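Local coordinates for protein Crov588 (Cafeteriavirus, PDB 6NYR) that is of unknown function but folds as a novel circular leucine-rich-repeat solenoid built largely of FNIP repeats, at residues F13-N18 / F38-N43; Q330-N335 / E356-N361; I508-L513 / E532-N537. All coordinates share one frame; numbering follows the deposited sequence.

Contact 1 (F13-N18 / F38-N43); sequences FNNEFN and FGEKFN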
ATOM      1  N   PHE A  13     -18.074 -12.065   8.559  1.00 71.17           N
ATOM      2  CA  PHE A  13     -18.628 -13.173   7.800  1.00 72.37           C
ATOM      3  C   PHE A  13     -18.057 -13.177   6.379  1.00 72.96           C
ATOM      4  O   PHE A  13     -17.414 -12.222   5.934  1.00 72.14           O
ATOM      5  CB  PHE A  13     -20.150 -13.097   7.750  1.00 72.41           C
ATOM      6  CG  PHE A  13     -20.821 -13.528   9.019  1.00 74.76           C
ATOM      7  CD1 PHE A  13     -21.040 -12.625  10.044  1.00 75.56           C
ATOM      8  CD2 PHE A  13     -21.244 -14.837   9.184  1.00 79.06           C
ATOM      9  CE1 PHE A  13     -21.668 -13.019  11.209  1.00 78.04           C
ATOM     10  CE2 PHE A  13     -21.869 -15.236  10.350  1.00 81.14           C
ATOM     11  CZ  PHE A  13     -22.079 -14.326  11.364  1.00 80.38           C
ATOM     12  N   ASN A  14     -18.295 -14.274   5.663  1.00 76.69           N
ATOM     13  CA  ASN A  14     -17.842 -14.378   4.282  1.00 77.55           C
ATOM     14  C   ASN A  14     -18.521 -13.306   3.445  1.00 80.22           C
ATOM     15  O   ASN A  14     -19.620 -12.849   3.765  1.00 85.49           O
ATOM     16  CB  ASN A  14     -18.155 -15.787   3.744  1.00 77.90           C
ATOM     17  CG  ASN A  14     -17.085 -16.297   2.798  1.00 79.17           C
ATOM     18  OD1 ASN A  14     -16.336 -17.204   3.153  1.00 83.83           O
ATOM     19  ND2 ASN A  14     -17.061 -15.783   1.569  1.00 73.45           N
ATOM     20  N   ASN A  15     -17.859 -12.896   2.364  1.00 77.39           N
ATOM     21  CA  ASN A  15     -18.502 -11.953   1.459  1.00 74.89           C
ATOM     22  C   ASN A  15     -19.620 -12.614   0.673  1.00 74.97           C
ATOM     23  O   ASN A  15     -20.429 -11.914   0.051  1.00 75.52           O
ATOM     24  CB  ASN A  15     -17.491 -11.345   0.495  1.00 74.62           C
ATOM     25  CG  ASN A  15     -18.065 -10.166  -0.273  1.00 74.57           C
ATOM     26  OD1 ASN A  15     -18.493 -10.307  -1.419  1.00 74.60           O
ATOM     27  ND2 ASN A  15     -18.096  -8.999   0.363  1.00 75.34           N
ATOM     28  N   GLU A  16     -19.688 -13.946   0.708  1.00 75.24           N
ATOM     29  CA  GLU A  16     -20.742 -14.706   0.051  1.00 74.21           C
ATOM     30  C   GLU A  16     -21.702 -15.316   1.065  1.00 71.48           C
ATOM     31  O   GLU A  16     -22.622 -16.056   0.681  1.00 67.88           O
ATOM     32  CB  GLU A  16     -20.122 -15.816  -0.806  1.00 78.09           C
ATOM     33  CG  GLU A  16     -19.097 -15.320  -1.811  1.00 78.75           C
ATOM     34  CD  GLU A  16     -19.720 -14.541  -2.950  1.00 80.90           C
ATOM     35  OE1 GLU A  16     -20.733 -15.012  -3.514  1.00 81.06           O
ATOM     36  OE2 GLU A  16     -19.200 -13.451  -3.279  1.00 81.88           O
ATOM     37  N   PHE A  17     -21.529 -14.989   2.349  1.00 73.43           N
ATOM     38  CA  PHE A  17     -22.281 -15.629   3.420  1.00 76.77           C
ATOM     39  C   PHE A  17     -23.698 -15.070   3.443  1.00 79.74           C
ATOM     40  O   PHE A  17     -23.897 -13.863   3.609  1.00 82.06           O
ATOM     41  CB  PHE A  17     -21.595 -15.391   4.767  1.00 76.49           C
ATOM     42  CG  PHE A  17     -22.381 -15.899   5.955  1.00 77.67           C
ATOM     43  CD1 PHE A  17     -22.126 -17.150   6.495  1.00 77.46           C
ATOM     44  CD2 PHE A  17     -23.373 -15.119   6.532  1.00 78.69           C
ATOM     45  CE1 PHE A  17     -22.849 -17.612   7.583  1.00 77.76           C
ATOM     46  CE2 PHE A  17     -24.099 -15.579   7.615  1.00 79.06           C
ATOM     47  CZ  PHE A  17     -23.835 -16.827   8.142  1.00 77.76           C
ATOM     48  N   ASN A  18     -24.681 -15.948   3.264  1.00 78.15           N
ATOM     49  CA  ASN A  18     -26.092 -15.586   3.273  1.00 77.12           C
ATOM     50  C   ASN A  18     -26.840 -16.780   3.875  1.00 77.34           C
ATOM     51  O   ASN A  18     -27.562 -17.513   3.202  1.00 77.31           O
ATOM     52  CB  ASN A  18     -26.618 -15.239   1.880  1.00 77.92           C
ATOM     53  CG  ASN A  18     -28.004 -14.624   1.926  1.00 78.26           C
ATOM     54  OD1 ASN A  18     -28.477 -14.203   2.986  1.00 76.29           O
ATOM     55  ND2 ASN A  18     -28.665 -14.578   0.777  1.00 81.33           N
ATOM     56  N   PHE A  38     -20.788  -7.657   8.128  1.00 66.98           N
ATOM     57  CA  PHE A  38     -21.508  -8.399   7.107  1.00 66.05           C
ATOM     58  C   PHE A  38     -21.010  -7.990   5.725  1.00 63.79           C
ATOM     59  O   PHE A  38     -20.402  -6.930   5.542  1.00 64.77           O
ATOM     60  CB  PHE A  38     -23.012  -8.157   7.220  1.00 66.15           C
ATOM     61  CG  PHE A  38     -23.644  -8.819   8.414  1.00 67.60           C
ATOM     62  CD1 PHE A  38     -23.870 -10.188   8.426  1.00 68.32           C
ATOM     63  CD2 PHE A  38     -24.018  -8.076   9.521  1.00 68.53           C
ATOM     64  CE1 PHE A  38     -24.456 -10.801   9.520  1.00 68.08           C
ATOM     65  CE2 PHE A  38     -24.605  -8.684  10.619  1.00 69.00           C
ATOM     66  CZ  PHE A  38     -24.821 -10.048  10.618  1.00 68.81           C
ATOM     67  N   GLY A  39     -21.266  -8.855   4.748  1.00 65.11           N
ATOM     68  CA  GLY A  39     -20.726  -8.666   3.418  1.00 66.87           C
ATOM     69  C   GLY A  39     -21.759  -8.362   2.355  1.00 69.62           C
ATOM     70  O   GLY A  39     -22.841  -7.848   2.651  1.00 70.96           O
ATOM     71  N   GLU A  40     -21.430  -8.689   1.103  1.00 69.26           N
ATOM     72  CA  GLU A  40     -22.300  -8.335  -0.009  1.00 67.02           C
ATOM     73  C   GLU A  40     -23.597  -9.132   0.029  1.00 65.73           C
ATOM     74  O   GLU A  40     -24.690  -8.566  -0.072  1.00 64.90           O
ATOM     75  CB  GLU A  40     -21.574  -8.585  -1.335  1.00 68.85           C
ATOM     76  CG  GLU A  40     -22.221  -7.929  -2.545  1.00 68.72           C
ATOM     77  CD  GLU A  40     -21.477  -8.209  -3.840  1.00 70.28           C
ATOM     78  OE1 GLU A  40     -20.703  -9.191  -3.892  1.00 70.73           O
ATOM     79  OE2 GLU A  40     -21.666  -7.446  -4.812  1.00 70.77           O
ATOM     80  N   LYS A  41     -23.497 -10.448   0.195  1.00 65.93           N
ATOM     81  CA  LYS A  41     -24.625 -11.328  -0.069  1.00 67.77           C
ATOM     82  C   LYS A  41     -25.566 -11.509   1.113  1.00 69.17           C
ATOM     83  O   LYS A  41     -26.685 -12.000   0.915  1.00 71.82           O
ATOM     84  CB  LYS A  41     -24.115 -12.703  -0.521  1.00 67.59           C
ATOM     85  CG  LYS A  41     -23.432 -12.697  -1.884  1.00 69.62           C
ATOM     86  CD  LYS A  41     -24.437 -12.452  -3.004  1.00 73.79           C
ATOM     87  CE  LYS A  41     -23.792 -12.585  -4.379  1.00 77.71           C
ATOM     88  NZ  LYS A  41     -24.792 -12.455  -5.479  1.00 79.25           N
ATOM     89  N   PHE A  42     -25.155 -11.146   2.327  1.00 70.11           N
ATOM     90  CA  PHE A  42     -25.996 -11.409   3.488  1.00 71.45           C
ATOM     91  C   PHE A  42     -27.304 -10.632   3.392  1.00 68.81           C
ATOM     92  O   PHE A  42     -27.312  -9.409   3.223  1.00 68.56           O
ATOM     93  CB  PHE A  42     -25.265 -11.041   4.781  1.00 71.70           C
ATOM     94  CG  PHE A  42     -26.107 -11.211   6.012  1.00 71.29           C
ATOM     95  CD1 PHE A  42     -26.369 -12.474   6.516  1.00 71.40           C
ATOM     96  CD2 PHE A  42     -26.639 -10.110   6.663  1.00 72.03           C
ATOM     97  CE1 PHE A  42     -27.150 -12.636   7.647  1.00 73.10           C
ATOM     98  CE2 PHE A  42     -27.416 -10.267   7.795  1.00 73.66           C
ATOM     99  CZ  PHE A  42     -27.672 -11.531   8.287  1.00 73.52           C
ATOM    100  N   ASN A  43     -28.422 -11.354   3.513  1.00 68.04           N
ATOM    101  CA  ASN A  43     -29.754 -10.759   3.476  1.00 65.92           C
ATOM    102  C   ASN A  43     -30.699 -11.656   4.281  1.00 67.60           C
ATOM    103  O   ASN A  43     -31.552 -12.365   3.747  1.00 68.46           O
ATOM    104  CB  ASN A  43     -30.233 -10.573   2.034  1.00 65.62           C
ATOM    105  CG  ASN A  43     -31.466  -9.697   1.934  1.00 63.57           C
ATOM    106  OD1 ASN A  43     -31.755  -8.910   2.833  1.00 63.42           O
ATOM    107  ND2 ASN A  43     -32.199  -9.829   0.838  1.00 62.36           N
TER
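Phe13 lays its ring alongside that of Phe38, the planes only 5° apart but offset, with centroids 5.3 Å apart and little face shared. The pair belongs to two successive coils of the leucine-rich-repeat solenoid, each at the point where the chain leaves its short strand. Both CG atoms stand anti to their carbonyl carbons, and with the backbones in step the rings point the same way; Phe13 CD1 touches Phe38 CE1 at 3.9 Å. The second aromatics, Phe17 and Phe42, also lie side by side, but Phe42 CD1 meets the Phe17 ring edge, 4.0 Å from Phe17 CD2. Within each coil one ring covers the other, Phe13 CD2 over the centre of the Phe17 ring and Phe38 CE1 over that of Phe42. Residues Asn14 to Phe17 form a type I turn, and Gly39, with no side chain, lets the loops close to 4.4 Å between its CA and that of Asn15. Lys41 N gives a weak hydrogen bond to Asn15 O, and Lys41 folds its methylenes against Glu16. Asn18 (chi1 -170°) takes the shorter hydrogen bond: Asn43 N donates to Asn18 OD1 at 2.9 Å, from above the carbonyl plane, and Gln44 NE2 donates to the same oxygen.

Contact 2 (Q330-N335 / E356-N361); sequences QIITEN and ENVLPN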
ATOM      1  N   GLN A 330      13.662  24.682 -16.501  1.00 50.44           N
ATOM      2  CA  GLN A 330      14.340  25.967 -16.498  1.00 46.88           C
ATOM      3  C   GLN A 330      15.747  25.815 -15.936  1.00 47.15           C
ATOM      4  O   GLN A 330      16.009  24.960 -15.086  1.00 48.20           O
ATOM      5  CB  GLN A 330      13.557  26.984 -15.671  1.00 45.47           C
ATOM      6  CG  GLN A 330      12.224  27.378 -16.283  1.00 46.76           C
ATOM      7  CD  GLN A 330      12.375  28.035 -17.636  1.00 47.50           C
ATOM      8  OE1 GLN A 330      13.118  29.002 -17.789  1.00 52.67           O
ATOM      9  NE2 GLN A 330      11.681  27.499 -18.631  1.00 47.79           N
ATOM     10  N   ILE A 331      16.657  26.661 -16.426  1.00 50.80           N
ATOM     11  CA  ILE A 331      18.020  26.655 -15.916  1.00 53.34           C
ATOM     12  C   ILE A 331      17.994  27.022 -14.440  1.00 51.25           C
ATOM     13  O   ILE A 331      17.224  27.890 -14.008  1.00 48.71           O
ATOM     14  CB  ILE A 331      18.900  27.631 -16.715  1.00 57.92           C
ATOM     15  CG1 ILE A 331      19.130  27.103 -18.132  1.00 58.21           C
ATOM     16  CG2 ILE A 331      20.230  27.860 -16.005  1.00 57.16           C
ATOM     17  CD1 ILE A 331      19.753  28.117 -19.081  1.00 59.43           C
ATOM     18  N   ILE A 332      18.832  26.353 -13.658  1.00 52.14           N
ATOM     19  CA  ILE A 332      19.007  26.655 -12.241  1.00 52.20           C
ATOM     20  C   ILE A 332      20.475  27.017 -12.063  1.00 53.77           C
ATOM     21  O   ILE A 332      21.355  26.162 -12.234  1.00 52.50           O
ATOM     22  CB  ILE A 332      18.622  25.477 -11.341  1.00 51.80           C
ATOM     23  CG1 ILE A 332      17.188  25.032 -11.620  1.00 49.36           C
ATOM     24  CG2 ILE A 332      18.755  25.857  -9.873  1.00 51.82           C
ATOM     25  CD1 ILE A 332      16.741  23.854 -10.775  1.00 47.92           C
ATOM     26  N   THR A 333      20.743  28.275 -11.734  1.00 55.99           N
ATOM     27  CA  THR A 333      22.106  28.731 -11.526  1.00 57.80           C
ATOM     28  C   THR A 333      22.432  28.723 -10.028  1.00 59.25           C
ATOM     29  O   THR A 333      21.767  28.042  -9.236  1.00 57.71           O
ATOM     30  CB  THR A 333      22.315  30.105 -12.184  1.00 57.94           C
ATOM     31  OG1 THR A 333      21.330  31.035 -11.718  1.00 57.31           O
ATOM     32  CG2 THR A 333      22.241  29.986 -13.709  1.00 56.77           C
ATOM     33  N   GLU A 334      23.428  29.514  -9.626  1.00 63.63           N
ATOM     34  CA  GLU A 334      24.176  29.228  -8.405  1.00 66.59           C
ATOM     35  C   GLU A 334      23.344  29.430  -7.143  1.00 65.83           C
ATOM     36  O   GLU A 334      23.117  28.483  -6.380  1.00 70.08           O
ATOM     37  CB  GLU A 334      25.441  30.093  -8.376  1.00 70.90           C
ATOM     38  CG  GLU A 334      26.617  29.448  -9.096  1.00 73.61           C
ATOM     39  CD  GLU A 334      27.880  30.279  -9.049  1.00 77.53           C
ATOM     40  OE1 GLU A 334      27.850  31.392  -8.479  1.00 78.22           O
ATOM     41  OE2 GLU A 334      28.910  29.813  -9.581  1.00 78.60           O
ATOM     42  N   ASN A 335      22.909  30.655  -6.883  1.00 60.26           N
ATOM     43  CA  ASN A 335      22.334  30.983  -5.576  1.00 60.06           C
ATOM     44  C   ASN A 335      20.810  30.953  -5.609  1.00 54.01           C
ATOM     45  O   ASN A 335      20.142  31.880  -5.149  1.00 52.13           O
ATOM     46  CB  ASN A 335      22.848  32.342  -5.117  1.00 66.69           C
ATOM     47  CG  ASN A 335      24.361  32.364  -4.937  1.00 70.92           C
ATOM     48  OD1 ASN A 335      25.076  33.026  -5.691  1.00 71.30           O
ATOM     49  ND2 ASN A 335      24.852  31.636  -3.937  1.00 71.94           N
ATOM     50  N   GLU A 356      28.632  23.992 -10.977  1.00 59.93           N
ATOM     51  CA  GLU A 356      29.394  23.673  -9.780  1.00 63.83           C
ATOM     52  C   GLU A 356      28.634  23.859  -8.478  1.00 64.77           C
ATOM     53  O   GLU A 356      28.365  22.881  -7.771  1.00 71.18           O
ATOM     54  CB  GLU A 356      30.676  24.522  -9.730  1.00 68.65           C
ATOM     55  CG  GLU A 356      31.592  24.370 -10.931  1.00 75.05           C
ATOM     56  CD  GLU A 356      32.893  23.665 -10.595  1.00 82.05           C
ATOM     57  OE1 GLU A 356      33.493  23.976  -9.541  1.00 84.16           O
ATOM     58  OE2 GLU A 356      33.317  22.796 -11.384  1.00 84.86           O
ATOM     59  N   ASN A 357      28.298  25.099  -8.143  1.00 60.51           N
ATOM     60  CA  ASN A 357      27.723  25.386  -6.837  1.00 61.58           C
ATOM     61  C   ASN A 357      26.246  25.720  -6.952  1.00 60.38           C
ATOM     62  O   ASN A 357      25.776  26.709  -6.380  1.00 63.10           O
ATOM     63  CB  ASN A 357      28.499  26.523  -6.177  1.00 64.59           C
ATOM     64  CG  ASN A 357      29.962  26.174  -5.955  1.00 68.98           C
ATOM     65  OD1 ASN A 357      30.841  26.638  -6.682  1.00 68.76           O
ATOM     66  ND2 ASN A 357      30.227  25.337  -4.958  1.00 71.35           N
ATOM     67  N   VAL A 358      25.512  24.892  -7.687  1.00 56.96           N
ATOM     68  CA  VAL A 358      24.064  25.032  -7.792  1.00 53.58           C
ATOM     69  C   VAL A 358      23.354  24.196  -6.736  1.00 50.32           C
ATOM     70  O   VAL A 358      22.466  24.685  -6.033  1.00 48.26           O
ATOM     71  CB  VAL A 358      23.607  24.642  -9.215  1.00 53.61           C
ATOM     72  CG1 VAL A 358      22.089  24.674  -9.309  1.00 55.56           C
ATOM     73  CG2 VAL A 358      24.242  25.554 -10.247  1.00 52.93           C
ATOM     74  N   LEU A 359      23.730  22.930  -6.620  1.00 48.69           N
ATOM     75  CA  LEU A 359      23.121  22.037  -5.646  1.00 49.41           C
ATOM     76  C   LEU A 359      23.648  22.377  -4.258  1.00 49.97           C
ATOM     77  O   LEU A 359      24.867  22.381  -4.054  1.00 51.40           O
ATOM     78  CB  LEU A 359      23.420  20.589  -6.005  1.00 50.55           C
ATOM     79  CG  LEU A 359      22.795  20.113  -7.323  1.00 48.42           C
ATOM     80  CD1 LEU A 359      23.274  18.703  -7.680  1.00 47.05           C
ATOM     81  CD2 LEU A 359      21.271  20.166  -7.274  1.00 45.73           C
ATOM     82  N   PRO A 360      22.781  22.664  -3.289  1.00 51.46           N
ATOM     83  CA  PRO A 360      23.270  23.112  -1.979  1.00 53.44           C
ATOM     84  C   PRO A 360      23.957  21.989  -1.220  1.00 57.33           C
ATOM     85  O   PRO A 360      23.726  20.800  -1.457  1.00 57.07           O
ATOM     86  CB  PRO A 360      21.997  23.574  -1.261  1.00 53.37           C
ATOM     87  CG  PRO A 360      20.921  22.703  -1.850  1.00 50.15           C
ATOM     88  CD  PRO A 360      21.315  22.478  -3.303  1.00 47.79           C
ATOM     89  N   ASN A 361      24.820  22.389  -0.286  1.00 61.76           N
ATOM     90  CA  ASN A 361      25.609  21.427   0.472  1.00 61.42           C
ATOM     91  C   ASN A 361      24.808  20.739   1.568  1.00 58.84           C
ATOM     92  O   ASN A 361      25.378  19.946   2.324  1.00 62.34           O
ATOM     93  CB  ASN A 361      26.839  22.109   1.081  1.00 66.09           C
ATOM     94  CG  ASN A 361      28.013  22.154   0.121  1.00 68.31           C
ATOM     95  OD1 ASN A 361      28.327  21.163  -0.542  1.00 65.21           O
ATOM     96  ND2 ASN A 361      28.673  23.306   0.047  1.00 72.22           N
TER
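The backbones of 330-335 and 356-361, both irregular, come closest at Glu334 and Val358, whose CA atoms lie 4.2 Å apart. These are loops of adjacent coils in the leucine-rich-repeat solenoid, in consecutive FNIP repeats, and the contact between them is small. Val358 carries most of it. With CG1 anti to its backbone N (chi1 175°), the valine sends that methyl to the other loop, where it meets Ile332 CG2 at 3.6 Å; the two side chains cross at about a right angle. The same Val358 CG1 also rests on two successive carbonyls, 3.4 Å from Ile332 O and equally far from Thr333 O, while CG2 approaches the same pair of oxygens slightly less closely. Glu334 contributes aliphatic carbon rather than charge: its CB and CG each lie 3.9 Å from Asn357 O, and the chain runs extended beyond CG. Glu334 O and Asn357 O, 3.2 Å apart, are both acceptors and cannot bond each other. The two loops are thus held by van der Waals contact, methyl on methyl and aliphatic carbon on carbonyl oxygen, so their mutual fit rests on shape; the acceptor pair would, if anything, be mildly repulsive.

Contact 3 (I508-L513 / E532-N537); sequences IMENVL and ENVLPN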
ATOM      1  N   ILE A 508      25.989 -25.669 -11.575  1.00 55.77           N
ATOM      2  CA  ILE A 508      26.618 -25.158 -10.365  1.00 56.45           C
ATOM      3  C   ILE A 508      27.424 -26.289  -9.739  1.00 56.74           C
ATOM      4  O   ILE A 508      26.861 -27.324  -9.364  1.00 54.93           O
ATOM      5  CB  ILE A 508      25.575 -24.611  -9.379  1.00 55.14           C
ATOM      6  CG1 ILE A 508      24.624 -23.657 -10.107  1.00 55.08           C
ATOM      7  CG2 ILE A 508      26.251 -23.900  -8.218  1.00 55.68           C
ATOM      8  CD1 ILE A 508      23.653 -22.929  -9.204  1.00 55.16           C
ATOM      9  N   MET A 509      28.737 -26.098  -9.627  1.00 61.47           N
ATOM     10  CA  MET A 509      29.606 -27.122  -9.064  1.00 65.74           C
ATOM     11  C   MET A 509      29.720 -26.909  -7.551  1.00 63.72           C
ATOM     12  O   MET A 509      28.969 -26.132  -6.954  1.00 59.03           O
ATOM     13  CB  MET A 509      30.948 -27.131  -9.793  1.00 76.22           C
ATOM     14  CG  MET A 509      31.663 -25.802  -9.913  1.00 86.86           C
ATOM     15  SD  MET A 509      33.102 -25.958 -11.009  1.00 96.30           S
ATOM     16  CE  MET A 509      34.065 -24.514 -10.553  1.00 95.09           C
ATOM     17  N   GLU A 510      30.673 -27.585  -6.911  1.00 65.49           N
ATOM     18  CA  GLU A 510      30.563 -27.838  -5.476  1.00 68.27           C
ATOM     19  C   GLU A 510      30.864 -26.627  -4.595  1.00 68.49           C
ATOM     20  O   GLU A 510      30.048 -26.257  -3.743  1.00 72.38           O
ATOM     21  CB  GLU A 510      31.473 -29.018  -5.092  1.00 72.54           C
ATOM     22  CG  GLU A 510      30.819 -30.382  -5.267  1.00 77.07           C
ATOM     23  CD  GLU A 510      31.753 -31.543  -4.964  1.00 82.41           C
ATOM     24  OE1 GLU A 510      32.376 -31.545  -3.881  1.00 82.60           O
ATOM     25  OE2 GLU A 510      31.871 -32.447  -5.819  1.00 83.07           O
ATOM     26  N   ASN A 511      32.035 -26.025  -4.742  1.00 63.40           N
ATOM     27  CA  ASN A 511      32.421 -24.903  -3.877  1.00 63.56           C
ATOM     28  C   ASN A 511      32.201 -23.558  -4.565  1.00 62.10           C
ATOM     29  O   ASN A 511      33.108 -22.738  -4.713  1.00 62.25           O
ATOM     30  CB  ASN A 511      33.864 -25.065  -3.406  1.00 67.31           C
ATOM     31  CG  ASN A 511      34.043 -26.260  -2.491  1.00 69.05           C
ATOM     32  OD1 ASN A 511      34.807 -27.178  -2.789  1.00 71.53           O
ATOM     33  ND2 ASN A 511      33.329 -26.256  -1.368  1.00 68.80           N
ATOM     34  N   VAL A 512      30.955 -23.332  -4.965  1.00 60.18           N
ATOM     35  CA  VAL A 512      30.539 -22.089  -5.600  1.00 56.87           C
ATOM     36  C   VAL A 512      29.644 -21.266  -4.678  1.00 51.51           C
ATOM     37  O   VAL A 512      29.860 -20.065  -4.499  1.00 51.75           O
ATOM     38  CB  VAL A 512      29.826 -22.380  -6.942  1.00 56.80           C
ATOM     39  CG1 VAL A 512      29.269 -21.098  -7.536  1.00 55.29           C
ATOM     40  CG2 VAL A 512      30.771 -23.083  -7.907  1.00 59.40           C
ATOM     41  N   LEU A 513      28.650 -21.902  -4.064  1.00 48.04           N
ATOM     42  CA  LEU A 513      27.693 -21.202  -3.215  1.00 47.82           C
ATOM     43  C   LEU A 513      28.231 -21.100  -1.795  1.00 48.56           C
ATOM     44  O   LEU A 513      28.488 -22.135  -1.165  1.00 48.16           O
ATOM     45  CB  LEU A 513      26.360 -21.928  -3.228  1.00 47.68           C
ATOM     46  CG  LEU A 513      25.726 -22.007  -4.620  1.00 47.30           C
ATOM     47  CD1 LEU A 513      24.560 -22.964  -4.667  1.00 49.47           C
ATOM     48  CD2 LEU A 513      25.285 -20.607  -5.052  1.00 47.13           C
ATOM     49  N   GLU A 532      25.860 -33.676  -5.190  1.00 62.52           N
ATOM     50  CA  GLU A 532      26.148 -33.686  -3.764  1.00 64.72           C
ATOM     51  C   GLU A 532      27.095 -32.553  -3.385  1.00 62.93           C
ATOM     52  O   GLU A 532      27.977 -32.162  -4.154  1.00 60.75           O
ATOM     53  CB  GLU A 532      26.762 -35.025  -3.349  1.00 71.29           C
ATOM     54  CG  GLU A 532      26.253 -36.219  -4.138  1.00 77.69           C
ATOM     55  CD  GLU A 532      26.516 -37.544  -3.445  1.00 81.06           C
ATOM     56  OE1 GLU A 532      27.403 -37.604  -2.566  1.00 81.35           O
ATOM     57  OE2 GLU A 532      25.823 -38.529  -3.780  1.00 81.83           O
ATOM     58  N   ASN A 533      26.903 -32.036  -2.170  1.00 63.90           N
ATOM     59  CA  ASN A 533      27.749 -30.979  -1.617  1.00 65.99           C
ATOM     60  C   ASN A 533      27.854 -29.785  -2.561  1.00 62.81           C
ATOM     61  O   ASN A 533      28.891 -29.120  -2.637  1.00 65.65           O
ATOM     62  CB  ASN A 533      29.136 -31.518  -1.273  1.00 71.64           C
ATOM     63  CG  ASN A 533      29.081 -32.723  -0.351  1.00 76.98           C
ATOM     64  OD1 ASN A 533      29.577 -33.799  -0.686  1.00 82.37           O
ATOM     65  ND2 ASN A 533      28.464 -32.551   0.810  1.00 75.20           N
ATOM     66  N   VAL A 534      26.777 -29.512  -3.288  1.00 56.66           N
ATOM     67  CA  VAL A 534      26.656 -28.299  -4.088  1.00 54.05           C
ATOM     68  C   VAL A 534      25.912 -27.208  -3.330  1.00 52.17           C
ATOM     69  O   VAL A 534      26.350 -26.060  -3.285  1.00 49.00           O
ATOM     70  CB  VAL A 534      25.962 -28.616  -5.432  1.00 56.01           C
ATOM     71  CG1 VAL A 534      25.697 -27.331  -6.207  1.00 55.45           C
ATOM     72  CG2 VAL A 534      26.800 -29.585  -6.249  1.00 56.95           C
ATOM     73  N   LEU A 535      24.775 -27.551  -2.742  1.00 53.13           N
ATOM     74  CA  LEU A 535      23.984 -26.611  -1.949  1.00 51.45           C
ATOM     75  C   LEU A 535      24.599 -26.474  -0.560  1.00 54.09           C
ATOM     76  O   LEU A 535      24.858 -27.487   0.098  1.00 54.87           O
ATOM     77  CB  LEU A 535      22.543 -27.093  -1.857  1.00 54.05           C
ATOM     78  CG  LEU A 535      21.795 -27.184  -3.194  1.00 55.13           C
ATOM     79  CD1 LEU A 535      20.372 -27.693  -2.997  1.00 53.25           C
ATOM     80  CD2 LEU A 535      21.789 -25.832  -3.904  1.00 53.18           C
ATOM     81  N   PRO A 536      24.856 -25.254  -0.091  1.00 52.43           N
ATOM     82  CA  PRO A 536      25.635 -25.090   1.140  1.00 50.43           C
ATOM     83  C   PRO A 536      24.835 -25.473   2.375  1.00 49.66           C
ATOM     84  O   PRO A 536      23.602 -25.487   2.380  1.00 49.47           O
ATOM     85  CB  PRO A 536      26.000 -23.601   1.149  1.00 54.01           C
ATOM     86  CG  PRO A 536      25.041 -22.935   0.194  1.00 51.89           C
ATOM     87  CD  PRO A 536      24.241 -23.991  -0.537  1.00 52.44           C
ATOM     88  N   ASN A 537      25.570 -25.783   3.447  1.00 55.82           N
ATOM     89  CA  ASN A 537      24.968 -26.288   4.679  1.00 59.35           C
ATOM     90  C   ASN A 537      24.341 -25.197   5.533  1.00 54.09           C
ATOM     91  O   ASN A 537      23.878 -25.492   6.639  1.00 52.90           O
ATOM     92  CB  ASN A 537      26.008 -27.028   5.536  1.00 66.86           C
ATOM     93  CG  ASN A 537      25.626 -28.448   5.826  1.00 73.10           C
ATOM     94  OD1 ASN A 537      24.445 -28.784   5.858  1.00 72.87           O
ATOM     95  ND2 ASN A 537      26.623 -29.295   6.073  1.00 77.65           N
TER
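Apolar contacts come first, in two patches along these neighbouring loops of the leucine-rich-repeat solenoid. At one, Val534 holds CG1 anti to its backbone N (chi1 174°) and directs it at Ile508, whose CG2, likewise anti to N, waits 4.0 Å from that Val534 CG1; the side chains cross obliquely. At the other, Leu513 touches with two parts of its side chain. Its CB packs on the proline ring, 3.8 Å from CG of Pro536, and its CD1 methyl lies 4.1 Å from CD2 of Leu535. The two leucines run side by side and point the same way, each with CG anti to the carbonyl carbon.

Carbon against carbonyl oxygen makes up the second group. Val534 CG1 is 3.4 Å from Ile508 O and only a little farther from Met509 O, so the methyl is set against two consecutive peptide groups. Pro536 CB faces Leu513 O at 3.7 Å. Glu510 presents its methylenes: CG is 3.5 Å from Glu532 O and equally close to Asn533 O, while the carboxylate lies alongside the Asn533 side chain, its plane turned 52° from the amide.

Among polar atoms, Glu510 O and Asn533 O lie near each other but are both acceptors, and the segments share no hydrogen bond. Inside 508-513, Val512 N makes a weak hydrogen bond to Glu510 O. Asn533 sits in the left-handed region, at the bend just before Val534.

Both leucines reach strand 519-521, which lies between the two loops in sequence: Leu513 and Leu535 pack on Leu520, and Leu513 also meets Leu491 of the preceding coil. Beyond the contact, Asn537 O accepts a hydrogen bond from Ser560 OG, in the loop between strands 541-543 and 563-565.

Overall arrangement
From the N terminus, contact 1 pairs the loop after strand 10-12 with the loop after strand 35-37 near the start of the solenoid. Contact 2 follows much later, joining the loops before and after strand 343-345, and contact 3 does the same around strand 519-521. Each closes one coil, 22 residues from strand to strand at contacts 2 and 3 and 25 at contact 1, before the next contact opens, so the three run in series, neither nesting nor crossing. Contacts 1 and 2 lie on opposite sides of the chain's centre, their own centres 60 Å apart; contact 3 is 53 Å from either, centre to centre. All three join successive coils, widely separated around the circular fold.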